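Local coordinates for protein sorbitol-6-phosphate dehydrogenase (Erwinia amylovora CFBP1430, PDB 5O3Z) that is a short-chain dehydrogenase/reductase that probably catalyses the NAD-dependent interconversion of sorbitol 6-phosphate and fructose 6-phosphate, at residues Lys146-Val150 with Gly259-Phe263. Sequence-based numbering, arbitrary orientation.
Sequences KSGKV and GQVMF
A chain terminus can be tied down by pairing its carboxylate with a lysine from a distant loop, and residues 259-263, the last five of this chain, illustrate the principle. Facing them, 146-148 form a 3-10 turn in which the O of K146 accepts from the N of K149 (2.8 Å) and the N of V150 (3.0 Å). The CA atoms of K146 and V261, 7.3 Å apart, are the closest such pair across the two segments. The terminal segment starts at G259 with positive phi (79°), while M262 CE lies close to where a CB would stand. Q260 (phi/psi -58/-38, chi1 and chi2 both t), its CA-to-CB bond toward the other segment, brings OE1 3.8 Å from K146 CE; one water accepts from K146 NZ at 2.6 Å and, weakly, from Q260 NE2 at 3.4 Å. V261, in extended conformation (-125/118), meets both lysine stems: CG2 is 4.0 Å from K146 CB, and CG1 4.1 Å from K149 CB. In the Rossmann-type SDR fold this joins the loop between strand 139-145 and helix 156-176 to the tail following strand 253-256, outermost of the sheet within this chain. M262 turns away and packs on G251 of a second subunit. At F263, chi1 p, the ring edge lies near K149 O, the V150 side chain adjoins the ring, and CD2 is 4.1 Å from K149 CE. K149, with chi1 to chi3 all m and chi4 t, curls so that NZ comes 3.1 Å from F263 OXT in a hydrogen-bonded salt bridge, with a weak bond from NZ to F263 O at 3.4 Å; the F263 ring also stacks on F263 of a third subunit.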
loop_
_atom_site.group_PDB
_atom_site.type_symbol
_atom_site.label_atom_id
_atom_site.label_comp_id
_atom_site.label_asym_id
_atom_site.label_seq_id
_atom_site.Cartn_x
_atom_site.Cartn_y
_atom_site.Cartn_z
ATOM N N LYS A 146 12.602 4.825 -4.866
ATOM C CA LYS A 146 11.635 5.062 -3.790
ATOM C C LYS A 146 10.652 6.207 -4.140
ATOM O O LYS A 146 9.512 6.228 -3.674
ATOM C CB LYS A 146 12.365 5.300 -2.488
ATOM C CG LYS A 146 13.178 6.544 -2.440
ATOM C CD LYS A 146 13.716 6.701 -1.037
ATOM C CE LYS A 146 14.875 7.658 -0.948
ATOM N NZ LYS A 146 14.349 9.043 -0.812
ATOM N N SER A 147 11.050 7.094 -5.038
ATOM C CA SER A 147 10.186 8.104 -5.565
ATOM C C SER A 147 9.044 7.544 -6.394
ATOM O O SER A 147 8.151 8.303 -6.685
ATOM C CB SER A 147 10.992 9.172 -6.333
ATOM O OG SER A 147 11.949 9.786 -5.496
ATOM N N GLY A 148 9.043 6.264 -6.746
ATOM C CA GLY A 148 7.881 5.568 -7.274
ATOM C C GLY A 148 6.975 4.917 -6.244
ATOM O O GLY A 148 6.018 4.268 -6.592
ATOM N N LYS A 149 7.336 5.032 -4.976
ATOM C CA LYS A 149 6.517 4.562 -3.837
ATOM C C LYS A 149 5.881 5.693 -3.037
ATOM O O LYS A 149 4.768 5.564 -2.583
ATOM C CB LYS A 149 7.418 3.763 -2.852
ATOM C CG LYS A 149 7.966 2.480 -3.434
ATOM C CD LYS A 149 6.914 1.436 -3.725
ATOM C CE LYS A 149 6.163 0.991 -2.487
ATOM N NZ LYS A 149 5.401 -0.218 -2.868
ATOM N N VAL A 150 6.661 6.736 -2.819
ATOM C CA VAL A 150 6.318 7.983 -2.158
ATOM C C VAL A 150 6.692 9.181 -3.034
ATOM O O VAL A 150 7.819 9.318 -3.515
ATOM C CB VAL A 150 7.012 8.116 -0.791
ATOM C CG1 VAL A 150 6.634 6.969 0.021
ATOM C CG2 VAL A 150 8.488 8.051 -0.845
ATOM N N GLY A 259 15.304 -0.384 4.549
ATOM C CA GLY A 259 14.159 -0.144 5.423
ATOM C C GLY A 259 13.515 1.216 5.481
ATOM O O GLY A 259 12.588 1.444 6.284
ATOM N N GLN A 260 13.962 2.155 4.642
ATOM C CA GLN A 260 13.326 3.441 4.534
ATOM C C GLN A 260 11.850 3.362 4.151
ATOM O O GLN A 260 11.054 4.167 4.658
ATOM C CB GLN A 260 14.099 4.374 3.533
ATOM C CG GLN A 260 13.662 5.824 3.705
ATOM C CD GLN A 260 14.510 6.869 3.027
ATOM O OE1 GLN A 260 15.638 6.587 2.567
ATOM N NE2 GLN A 260 13.970 8.108 2.952
ATOM N N VAL A 261 11.505 2.436 3.269
ATOM C CA VAL A 261 10.158 2.226 2.728
ATOM C C VAL A 261 9.776 0.798 2.983
ATOM O O VAL A 261 10.470 -0.067 2.592
ATOM C CB VAL A 261 10.110 2.430 1.180
ATOM C CG1 VAL A 261 8.711 2.157 0.637
ATOM C CG2 VAL A 261 10.526 3.840 0.798
ATOM N N MET A 262 8.730 0.562 3.745
ATOM C CA MET A 262 8.343 -0.792 4.117
ATOM C C MET A 262 6.908 -1.124 3.657
ATOM O O MET A 262 6.419 -2.258 3.864
ATOM C CB MET A 262 8.448 -0.934 5.607
ATOM C CG MET A 262 9.854 -1.078 6.151
ATOM S SD MET A 262 9.832 -1.062 8.006
ATOM C CE MET A 262 11.556 -0.770 8.391
ATOM N N PHE A 263 6.299 -0.196 2.931
ATOM C CA PHE A 263 4.995 -0.442 2.311
ATOM C C PHE A 263 5.189 -0.678 0.805
ATOM O O PHE A 263 6.317 -0.893 0.357
ATOM C CB PHE A 263 4.099 0.767 2.560
ATOM C CG PHE A 263 4.722 2.098 2.123
ATOM C CD1 PHE A 263 5.573 2.763 2.957
ATOM C CD2 PHE A 263 4.469 2.616 0.845
ATOM C CE1 PHE A 263 6.153 3.952 2.591
ATOM C CE2 PHE A 263 5.022 3.831 0.478
ATOM C CZ PHE A 263 5.884 4.467 1.340
ATOM O OXT PHE A 263 4.241 -0.576 0.016
HETATM O O HOH W 1 15.486 10.415 1.013
#